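Local coordinates for protein neutral ceramidase (Pseudomonas aeruginosa, PDB 2ZWS) that hydrolyses the N-acyl linkage of ceramides to give sphingosine and free fatty acid, and also catalyses the reverse synthesis, using a bound zinc ion, at residues A410-A416 and Y445-T451; A242-G247 and F438-A442; T389-L393 and T465-P469. All coordinates share one frame. Residue numbers count along the deposited sequence, not the author numbering.

Contact 1 (A410-A416 and Y445-T451); sequences AEFTVMA and YASYVTT. With ZN (zinc ion), chain B; FMT (formic acid), chain D.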
ATOM      1  N   ALA A 410     -10.119   0.034   7.048  1.00 12.49           N
ATOM      2  CA  ALA A 410      -9.586   1.036   7.973  1.00 12.22           C
ATOM      3  C   ALA A 410      -8.297   0.535   8.648  1.00 12.54           C
ATOM      4  O   ALA A 410      -7.831  -0.578   8.374  1.00 13.26           O
ATOM      5  CB  ALA A 410     -10.642   1.394   9.053  1.00 12.02           C
ATOM      6  N   GLU A 411      -7.726   1.374   9.521  1.00 12.79           N
ATOM      7  CA  GLU A 411      -6.568   1.002  10.347  1.00 13.72           C
ATOM      8  C   GLU A 411      -7.066   0.571  11.711  1.00 14.39           C
ATOM      9  O   GLU A 411      -7.506   1.411  12.479  1.00 15.31           O
ATOM     10  CB  GLU A 411      -5.618   2.196  10.544  1.00 14.61           C
ATOM     11  CG  GLU A 411      -5.391   3.052   9.320  1.00 15.15           C
ATOM     12  CD  GLU A 411      -4.069   3.790   9.363  1.00 14.54           C
ATOM     13  OE1 GLU A 411      -3.066   3.331  10.016  1.00 12.16           O
ATOM     14  OE2 GLU A 411      -4.006   4.843   8.714  1.00 14.32           O
ATOM     15  N   PHE A 412      -6.979  -0.717  12.015  1.00 13.50           N
ATOM     16  CA  PHE A 412      -7.460  -1.205  13.302  1.00 13.50           C
ATOM     17  C   PHE A 412      -6.306  -1.329  14.276  1.00 14.43           C
ATOM     18  O   PHE A 412      -5.259  -1.842  13.942  1.00 13.60           O
ATOM     19  CB  PHE A 412      -8.134  -2.559  13.113  1.00 13.59           C
ATOM     20  CG  PHE A 412      -9.464  -2.468  12.419  1.00 12.46           C
ATOM     21  CD1 PHE A 412      -9.544  -2.106  11.057  1.00 10.15           C
ATOM     22  CD2 PHE A 412     -10.633  -2.762  13.099  1.00 14.14           C
ATOM     23  CE1 PHE A 412     -10.780  -1.993  10.429  1.00 11.83           C
ATOM     24  CE2 PHE A 412     -11.861  -2.685  12.455  1.00 14.20           C
ATOM     25  CZ  PHE A 412     -11.937  -2.293  11.107  1.00 14.28           C
ATOM     26  N   THR A 413      -6.508  -0.898  15.511  1.00 13.90           N
ATOM     27  CA  THR A 413      -5.482  -1.125  16.514  1.00 14.17           C
ATOM     28  C   THR A 413      -5.412  -2.607  16.821  1.00 14.00           C
ATOM     29  O   THR A 413      -6.302  -3.369  16.449  1.00 14.70           O
ATOM     30  CB  THR A 413      -5.830  -0.450  17.820  1.00 14.40           C
ATOM     31  OG1 THR A 413      -7.102  -0.945  18.273  1.00 16.18           O
ATOM     32  CG2 THR A 413      -5.862   1.062  17.649  1.00 16.14           C
ATOM     33  N   VAL A 414      -4.345  -3.012  17.509  1.00 13.89           N
ATOM     34  CA  VAL A 414      -4.143  -4.439  17.828  1.00 14.52           C
ATOM     35  C   VAL A 414      -5.430  -5.045  18.426  1.00 14.35           C
ATOM     36  O   VAL A 414      -5.954  -6.026  17.904  1.00 14.62           O
ATOM     37  CB  VAL A 414      -2.933  -4.646  18.784  1.00 14.73           C
ATOM     38  CG1 VAL A 414      -2.865  -6.108  19.317  1.00 15.10           C
ATOM     39  CG2 VAL A 414      -1.622  -4.253  18.082  1.00 14.37           C
ATOM     40  N   MET A 415      -5.946  -4.466  19.517  1.00 14.42           N
ATOM     41  CA  MET A 415      -7.087  -5.088  20.186  1.00 14.84           C
ATOM     42  C   MET A 415      -8.374  -4.934  19.383  1.00 14.20           C
ATOM     43  O   MET A 415      -9.278  -5.793  19.470  1.00 14.82           O
ATOM     44  CB  MET A 415      -7.274  -4.553  21.617  1.00 16.22           C
ATOM     45  CG  MET A 415      -6.168  -4.945  22.602  1.00 17.66           C
ATOM     46  SD  MET A 415      -5.565  -6.661  22.420  1.00 19.49           S
ATOM     47  CE  MET A 415      -7.042  -7.679  22.681  1.00 20.30           C
ATOM     48  N   ALA A 416      -8.479  -3.873  18.580  1.00 14.79           N
ATOM     49  CA  ALA A 416      -9.695  -3.731  17.756  1.00 14.56           C
ATOM     50  C   ALA A 416      -9.764  -4.886  16.747  1.00 15.09           C
ATOM     51  O   ALA A 416     -10.830  -5.486  16.535  1.00 15.32           O
ATOM     52  CB  ALA A 416      -9.754  -2.366  17.081  1.00 15.21           C
ATOM     53  N   TYR A 445     -10.835   3.288   2.546  1.00 11.63           N
ATOM     54  CA  TYR A 445     -10.093   3.778   3.704  1.00 12.55           C
ATOM     55  C   TYR A 445     -10.948   4.727   4.498  1.00 12.39           C
ATOM     56  O   TYR A 445     -11.394   5.747   3.989  1.00 13.08           O
ATOM     57  CB  TYR A 445      -8.814   4.471   3.242  1.00 12.88           C
ATOM     58  CG  TYR A 445      -7.994   4.946   4.401  1.00 12.82           C
ATOM     59  CD1 TYR A 445      -7.173   4.068   5.126  1.00 13.25           C
ATOM     60  CD2 TYR A 445      -8.072   6.276   4.809  1.00 12.79           C
ATOM     61  CE1 TYR A 445      -6.438   4.533   6.244  1.00 11.16           C
ATOM     62  CE2 TYR A 445      -7.328   6.745   5.875  1.00 12.42           C
ATOM     63  CZ  TYR A 445      -6.524   5.875   6.606  1.00 13.07           C
ATOM     64  OH  TYR A 445      -5.802   6.335   7.670  1.00 13.79           O
ATOM     65  N   ALA A 446     -11.171   4.384   5.767  1.00 11.60           N
ATOM     66  CA  ALA A 446     -12.023   5.206   6.638  1.00 12.44           C
ATOM     67  C   ALA A 446     -11.296   5.421   7.970  1.00 12.60           C
ATOM     68  O   ALA A 446     -11.874   5.245   9.050  1.00 13.88           O
ATOM     69  CB  ALA A 446     -13.380   4.526   6.822  1.00 13.73           C
ATOM     70  N   SER A 447     -10.040   5.843   7.872  1.00 13.02           N
ATOM     71  CA  SER A 447      -9.238   6.251   9.021  1.00 13.36           C
ATOM     72  C   SER A 447      -9.036   5.137  10.053  1.00 13.41           C
ATOM     73  O   SER A 447      -8.758   4.035   9.690  1.00 13.85           O
ATOM     74  CB  SER A 447      -9.805   7.564   9.600  1.00 13.49           C
ATOM     75  OG  SER A 447      -9.670   8.595   8.628  1.00 14.37           O
ATOM     76  N   TYR A 448      -9.197   5.420  11.347  1.00 12.41           N
ATOM     77  CA  TYR A 448      -8.749   4.493  12.402  1.00 14.30           C
ATOM     78  C   TYR A 448      -9.889   3.812  13.157  1.00 13.76           C
ATOM     79  O   TYR A 448     -11.009   4.331  13.215  1.00 14.51           O
ATOM     80  CB  TYR A 448      -7.774   5.192  13.381  1.00 13.66           C
ATOM     81  CG  TYR A 448      -6.406   5.463  12.778  1.00 14.26           C
ATOM     82  CD1 TYR A 448      -6.185   6.537  11.916  1.00 14.63           C
ATOM     83  CD2 TYR A 448      -5.324   4.647  13.085  1.00 14.40           C
ATOM     84  CE1 TYR A 448      -4.901   6.764  11.326  1.00 12.90           C
ATOM     85  CE2 TYR A 448      -4.058   4.868  12.562  1.00 15.13           C
ATOM     86  CZ  TYR A 448      -3.828   5.918  11.661  1.00 13.72           C
ATOM     87  OH  TYR A 448      -2.545   6.088  11.117  1.00 16.25           O
ATOM     88  N   VAL A 449      -9.596   2.642  13.716  1.00 14.20           N
ATOM     89  CA  VAL A 449     -10.547   1.965  14.591  1.00 14.80           C
ATOM     90  C   VAL A 449      -9.858   1.509  15.869  1.00 15.59           C
ATOM     91  O   VAL A 449      -8.930   0.720  15.873  1.00 15.79           O
ATOM     92  CB  VAL A 449     -11.236   0.771  13.909  1.00 15.23           C
ATOM     93  CG1 VAL A 449     -12.251   0.137  14.843  1.00 13.97           C
ATOM     94  CG2 VAL A 449     -11.893   1.195  12.573  1.00 16.43           C
ATOM     95  N   THR A 450     -10.409   2.014  16.951  1.00 15.80           N
ATOM     96  CA  THR A 450      -9.904   1.837  18.276  1.00 16.21           C
ATOM     97  C   THR A 450     -11.029   1.121  19.079  1.00 16.17           C
ATOM     98  O   THR A 450     -12.216   1.217  18.736  1.00 16.32           O
ATOM     99  CB  THR A 450      -9.652   3.294  18.656  1.00 17.76           C
ATOM    100  OG1 THR A 450      -8.305   3.671  18.962  1.00 21.90           O
ATOM    101  CG2 THR A 450     -10.798   4.093  18.955  1.00 12.40           C
ATOM    102  N   THR A 451     -10.674   0.365  20.113  1.00 16.10           N
ATOM    103  CA  THR A 451     -11.710  -0.259  20.940  1.00 16.58           C
ATOM    104  C   THR A 451     -12.428   0.850  21.721  1.00 16.73           C
ATOM    105  O   THR A 451     -11.925   1.959  21.822  1.00 16.71           O
ATOM    106  CB  THR A 451     -11.118  -1.234  21.953  1.00 16.19           C
ATOM    107  OG1 THR A 451     -10.202  -0.514  22.777  1.00 17.13           O
ATOM    108  CG2 THR A 451     -10.373  -2.397  21.260  1.00 16.20           C
TER
HETATM  109 ZN    ZN B 647      -1.664   4.786   9.617  1.00 14.79          ZN
HETATM  110  C   FMT D 649     -11.854   6.389   0.770  1.00 14.68           C
HETATM  111  O1  FMT D 649     -11.943   5.140   0.679  1.00 13.16           O
HETATM  112  O2  FMT D 649     -11.809   7.160  -0.214  1.00 13.97           O
HETATM  113  O   HOH W   1      -0.802   6.587   8.920  1.00 20.14           O

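Contact 2 (A242-G247 and F438-A442); sequences AQTNAG and FNGYA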
ATOM      1  N   ALA A 242       1.608  -7.974   3.445  1.00 10.73           N
ATOM      2  CA  ALA A 242       0.331  -7.329   3.759  1.00 11.38           C
ATOM      3  C   ALA A 242       0.226  -6.957   5.245  1.00 11.44           C
ATOM      4  O   ALA A 242       1.003  -7.443   6.095  1.00 12.51           O
ATOM      5  CB  ALA A 242      -0.830  -8.244   3.394  1.00 11.93           C
ATOM      6  N   GLN A 243      -0.712  -6.066   5.538  1.00 12.78           N
ATOM      7  CA  GLN A 243      -0.999  -5.620   6.915  1.00 12.87           C
ATOM      8  C   GLN A 243      -2.059  -6.461   7.613  1.00 13.62           C
ATOM      9  O   GLN A 243      -2.860  -7.124   6.957  1.00 14.60           O
ATOM     10  CB  GLN A 243      -1.511  -4.167   6.917  1.00 12.49           C
ATOM     11  CG  GLN A 243      -0.468  -3.171   6.443  1.00 12.36           C
ATOM     12  CD  GLN A 243       0.596  -2.879   7.476  1.00 11.34           C
ATOM     13  OE1 GLN A 243       0.605  -3.445   8.600  1.00 12.56           O
ATOM     14  NE2 GLN A 243       1.482  -1.947   7.130  1.00 11.59           N
ATOM     15  N   THR A 244      -2.068  -6.424   8.950  1.00 14.07           N
ATOM     16  CA  THR A 244      -3.246  -6.872   9.716  1.00 13.86           C
ATOM     17  C   THR A 244      -3.872  -5.688  10.470  1.00 14.27           C
ATOM     18  O   THR A 244      -4.468  -4.809   9.849  1.00 14.79           O
ATOM     19  CB  THR A 244      -2.970  -8.105  10.623  1.00 14.48           C
ATOM     20  OG1 THR A 244      -1.989  -7.787  11.613  1.00 14.89           O
ATOM     21  CG2 THR A 244      -2.485  -9.266   9.792  1.00 14.11           C
ATOM     22  N   ASN A 245      -3.720  -5.664  11.793  1.00 13.45           N
ATOM     23  CA  ASN A 245      -4.262  -4.609  12.616  1.00 12.97           C
ATOM     24  C   ASN A 245      -3.064  -3.772  13.095  1.00 12.83           C
ATOM     25  O   ASN A 245      -2.476  -4.037  14.150  1.00 13.68           O
ATOM     26  CB  ASN A 245      -5.101  -5.174  13.798  1.00 13.86           C
ATOM     27  CG  ASN A 245      -4.616  -6.551  14.294  1.00 14.26           C
ATOM     28  OD1 ASN A 245      -5.369  -7.537  14.251  1.00 14.71           O
ATOM     29  ND2 ASN A 245      -3.375  -6.615  14.778  1.00 14.13           N
ATOM     30  N   ALA A 246      -2.715  -2.753  12.313  1.00 12.63           N
ATOM     31  CA  ALA A 246      -1.478  -1.964  12.539  1.00 12.63           C
ATOM     32  C   ALA A 246      -1.735  -0.528  13.011  1.00 13.60           C
ATOM     33  O   ALA A 246      -0.801   0.287  13.058  1.00 13.63           O
ATOM     34  CB  ALA A 246      -0.647  -1.946  11.250  1.00 13.10           C
ATOM     35  N   GLY A 247      -2.975  -0.220  13.386  1.00 13.40           N
ATOM     36  CA  GLY A 247      -3.357   1.157  13.670  1.00 13.65           C
ATOM     37  C   GLY A 247      -2.461   1.838  14.696  1.00 13.92           C
ATOM     38  O   GLY A 247      -2.186   3.049  14.597  1.00 14.75           O
ATOM     39  N   PHE A 438      -6.860 -11.136   9.676  1.00 14.57           N
ATOM     40  CA  PHE A 438      -7.517  -9.847   9.575  1.00 13.19           C
ATOM     41  C   PHE A 438      -6.660  -8.926   8.715  1.00 13.37           C
ATOM     42  O   PHE A 438      -5.583  -8.566   9.133  1.00 15.10           O
ATOM     43  CB  PHE A 438      -7.681  -9.270  10.983  1.00 13.91           C
ATOM     44  CG  PHE A 438      -8.448  -7.990  11.021  1.00 13.31           C
ATOM     45  CD1 PHE A 438      -9.809  -7.980  11.275  1.00 17.28           C
ATOM     46  CD2 PHE A 438      -7.800  -6.775  10.786  1.00 13.63           C
ATOM     47  CE1 PHE A 438     -10.532  -6.775  11.300  1.00 17.07           C
ATOM     48  CE2 PHE A 438      -8.509  -5.565  10.824  1.00 15.22           C
ATOM     49  CZ  PHE A 438      -9.881  -5.571  11.071  1.00 15.48           C
ATOM     50  N   ASN A 439      -7.112  -8.585   7.513  1.00 12.95           N
ATOM     51  CA  ASN A 439      -6.355  -7.683   6.646  1.00 12.57           C
ATOM     52  C   ASN A 439      -7.006  -6.305   6.634  1.00 12.50           C
ATOM     53  O   ASN A 439      -8.020  -6.120   5.976  1.00 12.46           O
ATOM     54  CB  ASN A 439      -6.299  -8.298   5.228  1.00 11.44           C
ATOM     55  CG  ASN A 439      -5.226  -7.668   4.333  1.00 11.92           C
ATOM     56  OD1 ASN A 439      -4.899  -6.459   4.432  1.00 15.49           O
ATOM     57  ND2 ASN A 439      -4.689  -8.477   3.445  1.00 10.26           N
ATOM     58  N   GLY A 440      -6.455  -5.357   7.398  1.00 12.77           N
ATOM     59  CA  GLY A 440      -6.874  -3.939   7.380  1.00 13.24           C
ATOM     60  C   GLY A 440      -6.436  -3.291   6.070  1.00 12.57           C
ATOM     61  O   GLY A 440      -5.765  -3.932   5.241  1.00 13.23           O
ATOM     62  N   TYR A 441      -6.795  -2.024   5.880  1.00 12.44           N
ATOM     63  CA  TYR A 441      -6.415  -1.268   4.674  1.00 11.66           C
ATOM     64  C   TYR A 441      -6.940  -1.928   3.394  1.00 11.62           C
ATOM     65  O   TYR A 441      -6.278  -1.877   2.356  1.00 12.36           O
ATOM     66  CB  TYR A 441      -4.893  -1.106   4.552  1.00 13.38           C
ATOM     67  CG  TYR A 441      -4.233  -0.606   5.816  1.00 13.26           C
ATOM     68  CD1 TYR A 441      -4.112   0.761   6.061  1.00 13.11           C
ATOM     69  CD2 TYR A 441      -3.760  -1.500   6.782  1.00 15.04           C
ATOM     70  CE1 TYR A 441      -3.503   1.237   7.250  1.00 14.13           C
ATOM     71  CE2 TYR A 441      -3.165  -1.055   7.965  1.00 13.59           C
ATOM     72  CZ  TYR A 441      -3.051   0.313   8.198  1.00 14.38           C
ATOM     73  OH  TYR A 441      -2.473   0.706   9.369  1.00 14.79           O
ATOM     74  N   ALA A 442      -8.130  -2.522   3.459  1.00 10.65           N
ATOM     75  CA  ALA A 442      -8.686  -3.219   2.274  1.00 10.62           C
ATOM     76  C   ALA A 442      -9.956  -2.558   1.725  1.00 10.15           C
ATOM     77  O   ALA A 442     -10.878  -2.219   2.500  1.00 11.47           O
ATOM     78  CB  ALA A 442      -8.978  -4.692   2.592  1.00 11.68           C
TER

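Contact 3 (T389-L393 and T465-P469); sequences TPTVL and TLYGP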
ATOM      1  N   THR A 389     -15.440  12.563   4.359  1.00 15.26           N
ATOM      2  CA  THR A 389     -15.047  11.207   4.696  1.00 15.19           C
ATOM      3  C   THR A 389     -16.142  10.250   4.222  1.00 15.13           C
ATOM      4  O   THR A 389     -17.277  10.658   4.030  1.00 14.37           O
ATOM      5  CB  THR A 389     -14.831  11.056   6.223  1.00 15.36           C
ATOM      6  OG1 THR A 389     -15.880  11.738   6.940  1.00 16.50           O
ATOM      7  CG2 THR A 389     -13.477  11.609   6.640  1.00 15.51           C
ATOM      8  N   PRO A 390     -15.794   8.967   3.978  1.00 15.25           N
ATOM      9  CA  PRO A 390     -16.818   8.017   3.487  1.00 14.80           C
ATOM     10  C   PRO A 390     -17.943   7.693   4.459  1.00 15.42           C
ATOM     11  O   PRO A 390     -17.790   7.840   5.671  1.00 15.49           O
ATOM     12  CB  PRO A 390     -16.020   6.735   3.184  1.00 15.14           C
ATOM     13  CG  PRO A 390     -14.701   6.901   3.847  1.00 14.79           C
ATOM     14  CD  PRO A 390     -14.445   8.360   4.059  1.00 15.06           C
ATOM     15  N   THR A 391     -19.054   7.223   3.902  1.00 14.56           N
ATOM     16  CA  THR A 391     -20.230   6.821   4.661  1.00 16.27           C
ATOM     17  C   THR A 391     -20.686   5.402   4.348  1.00 15.99           C
ATOM     18  O   THR A 391     -21.387   4.801   5.147  1.00 17.20           O
ATOM     19  CB  THR A 391     -21.397   7.782   4.403  1.00 17.12           C
ATOM     20  OG1 THR A 391     -21.762   7.743   3.020  1.00 18.19           O
ATOM     21  CG2 THR A 391     -21.001   9.227   4.798  1.00 17.91           C
ATOM     22  N   VAL A 392     -20.316   4.887   3.167  1.00 15.15           N
ATOM     23  CA  VAL A 392     -20.758   3.552   2.743  1.00 13.70           C
ATOM     24  C   VAL A 392     -19.483   2.752   2.567  1.00 13.86           C
ATOM     25  O   VAL A 392     -18.634   3.131   1.757  1.00 14.42           O
ATOM     26  CB  VAL A 392     -21.569   3.598   1.419  1.00 14.54           C
ATOM     27  CG1 VAL A 392     -21.823   2.168   0.878  1.00 13.69           C
ATOM     28  CG2 VAL A 392     -22.863   4.415   1.601  1.00 15.12           C
ATOM     29  N   LEU A 393     -19.336   1.690   3.347  1.00 13.04           N
ATOM     30  CA  LEU A 393     -18.038   1.012   3.443  1.00 12.44           C
ATOM     31  C   LEU A 393     -18.133  -0.477   3.131  1.00 12.38           C
ATOM     32  O   LEU A 393     -19.131  -1.118   3.467  1.00 13.41           O
ATOM     33  CB  LEU A 393     -17.435   1.219   4.843  1.00 11.98           C
ATOM     34  CG  LEU A 393     -17.037   2.679   5.156  1.00 13.77           C
ATOM     35  CD1 LEU A 393     -16.673   2.770   6.590  1.00 15.58           C
ATOM     36  CD2 LEU A 393     -15.872   3.100   4.267  1.00 15.10           C
ATOM     37  N   THR A 465     -10.983   7.947  15.014  1.00 14.66           N
ATOM     38  CA  THR A 465     -12.018   6.918  14.945  1.00 15.33           C
ATOM     39  C   THR A 465     -13.322   7.626  14.592  1.00 15.06           C
ATOM     40  O   THR A 465     -14.006   8.211  15.459  1.00 15.52           O
ATOM     41  CB  THR A 465     -12.086   6.101  16.249  1.00 15.17           C
ATOM     42  OG1 THR A 465     -10.856   5.386  16.435  1.00 15.28           O
ATOM     43  CG2 THR A 465     -13.258   5.122  16.241  1.00 15.73           C
ATOM     44  N   LEU A 466     -13.635   7.659  13.300  1.00 14.56           N
ATOM     45  CA  LEU A 466     -14.594   8.633  12.772  1.00 15.11           C
ATOM     46  C   LEU A 466     -15.994   8.552  13.351  1.00 14.70           C
ATOM     47  O   LEU A 466     -16.627   9.587  13.601  1.00 16.87           O
ATOM     48  CB  LEU A 466     -14.687   8.542  11.233  1.00 15.58           C
ATOM     49  CG  LEU A 466     -13.379   8.826  10.487  1.00 15.93           C
ATOM     50  CD1 LEU A 466     -13.587   8.534   8.998  1.00 17.88           C
ATOM     51  CD2 LEU A 466     -12.893  10.260  10.687  1.00 17.58           C
ATOM     52  N   TYR A 467     -16.497   7.336  13.508  1.00 15.34           N
ATOM     53  CA  TYR A 467     -17.944   7.137  13.732  1.00 15.67           C
ATOM     54  C   TYR A 467     -18.337   7.008  15.206  1.00 16.11           C
ATOM     55  O   TYR A 467     -19.410   6.518  15.527  1.00 16.58           O
ATOM     56  CB  TYR A 467     -18.441   5.945  12.887  1.00 16.69           C
ATOM     57  CG  TYR A 467     -17.962   6.071  11.447  1.00 15.87           C
ATOM     58  CD1 TYR A 467     -18.564   6.979  10.562  1.00 16.44           C
ATOM     59  CD2 TYR A 467     -16.869   5.315  10.976  1.00 17.05           C
ATOM     60  CE1 TYR A 467     -18.089   7.120   9.233  1.00 15.77           C
ATOM     61  CE2 TYR A 467     -16.385   5.447   9.649  1.00 16.44           C
ATOM     62  CZ  TYR A 467     -17.010   6.333   8.792  1.00 15.68           C
ATOM     63  OH  TYR A 467     -16.520   6.466   7.500  1.00 16.98           O
ATOM     64  N   GLY A 468     -17.422   7.412  16.076  1.00 16.12           N
ATOM     65  CA  GLY A 468     -17.696   7.456  17.512  1.00 15.85           C
ATOM     66  C   GLY A 468     -17.202   6.258  18.297  1.00 16.58           C
ATOM     67  O   GLY A 468     -16.518   5.360  17.773  1.00 15.35           O
ATOM     68  N   PRO A 469     -17.580   6.196  19.573  1.00 17.46           N
ATOM     69  CA  PRO A 469     -17.022   5.211  20.485  1.00 17.76           C
ATOM     70  C   PRO A 469     -17.331   3.761  20.094  1.00 17.75           C
ATOM     71  O   PRO A 469     -16.592   2.857  20.470  1.00 18.07           O
ATOM     72  CB  PRO A 469     -17.669   5.577  21.838  1.00 18.31           C
ATOM     73  CG  PRO A 469     -18.905   6.328  21.489  1.00 18.10           C
ATOM     74  CD  PRO A 469     -18.568   7.078  20.229  1.00 17.56           C
TER

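Contact 1 (A410-A416 and Y445-T451)
A short parallel two-stranded sheet, strand 411-412 beside strand 448-449, brings two ligands of the catalytic-site zinc together. Three backbone hydrogen bonds hold it: E411 N gives to S447 O (2.9 Å), V449 N to E411 O (2.7 Å) and T413 N to V449 O (2.9 Å). F412 O instead accepts from G247 N (2.9 Å).

E411 and Y448 form one bridge and project from the same face, so both reach the metal. E411 is bidentate, with OE1 at 2.1 Å and OE2 at 2.5 Å from ZN; Y448 OH lies at 2.2 Å and the water at 2.1 Å, while H97 and H204 complete the site. Y448 OH is also hydrogen-bonded to R160, and E411 OE1 to Y441. Y445, inferred to bind substrate, donates its OH to E411 OE2 (2.6 Å), tying the carboxylate to the substrate pocket. Y445 N donates to O1 of a formate (2.9 Å), probably from the crystallisation liquor, which Q68 and S106 also bind.

Apolar contacts line both faces. E411 CB sits over the Y448 ring, 3.9 Å from its centroid, a CH-pi contact; on the other face V449 CB does the same to the F412 ring, 3.9 Å from its centroid, and V449 CG2 meets A410 CB at 3.7 Å.

Past the strands each segment runs into a helix with a threonine at its N-cap. T413 OG1, also bonded to E454, accepts from A416 N (3.3 Å); T451 OG1 is also hydrogen-bonded to N168, and T451 CG2 lies 3.6 Å from A416 N.

Contact 2 (A242-G247 and F438-A442)
The loop after strand 238-242 crosses the end of strand 435-439 and the turn that follows it, the two segments running at 81° to each other beside the zinc site. Y441, F438 and Q243 lose the most surface to the contact.

Y441 has a positive phi (59°), which turns the chain after G440 and directs its side chain at the 242-247 loop. Its CD2 rests 3.5 Å from Q243 CB, and its ring edge meets A246, with CE2 4.2 Å from A246 CB. The hydroxyl continues to E411, a zinc ligand, to which it is hydrogen-bonded, so the ring spans from this loop to the metal's second shell. Q243 in turn fixes its amide on the backbone carbonyls of T96 and V203, next to the zinc ligands H97 and H204.

F438 meets the loop from the other end of the segment, its ring edge lying near T244 O. It also packs edge-to-face on F412. F438 O has no conventional hydrogen-bond partner, but T244 CA approaches it at 2.9 Å in a CA-H...O contact.

Between these two aromatics the backbones join. G440 leaves room for the T244 carbonyl, where a CB would clash, and a cross-segment hydrogen bond runs from G440 N to T244 O at 3.2 Å.

Contact 3 (T389-L393 and T465-P469)
Neither backbone touches the other: the nearest CA pairs are T389 with L466 at 8.5 Å and T391 with Y467 at 9.4 Å, so the side chains of the turn bridge the gap, one of them to a backbone carbonyl. Segment 389-393 is extended at T389 and P390 and enters strand 392-400 at V392. Segment 465-469 makes a type I beta turn from T465 to G468, placing L466 and Y467 at its two central positions with both CA-to-CB bonds aimed at the other segment. G468 follows with phi 98° and psi -172°, a conformation that suits glycine, before the chain passes through P469 toward helix 471-488.

Y467 is the main link. Its OH donates to P390 O at 2.6 Å, the carbonyl lying near the ring plane. L393, pointing back from the start of the strand, sets CD1 4.1 Å from Y467 CE2, and F304 packs edge-to-face with the same ring. L466 reaches across alongside, its CD1 3.9 Å from T389 CG2; Y111 of helix 109-112 touches both of these side chains and P390. The hydroxyl of T389 is hydrogen-bonded to T380.

The P390 ring lies about 5 Å, side chain to side chain, from Q68 and about 6 Å from Y445, both inferred to bind substrate, so this packing lies in the layer next to the substrate site. Y467 supplies a donor to the P390 carbonyl within a largely apolar setting, pinning the turn to the entry of the strand by one short, directional bond.

In the fold
Along the chain the segments come in the order 242-247, 389-393, 410-416, 438-442, 445-451, 465-469: contact 1 is nested within the span closed by contact 3, and contact 2 crosses both. Contact 1 lies in the middle, its centre about 9 Å from that of contact 2 and about 11 Å from that of contact 3, and touches each. Contacts 2 and 3 have centres about 17 Å apart and do not touch, yet both reach the four-stranded sheet, through strands 435-439 and 392-400. All lie within the N-terminal ceramidase region. Together they connect the zinc site, its second shell and the neighbourhood of the inferred substrate-binding residues.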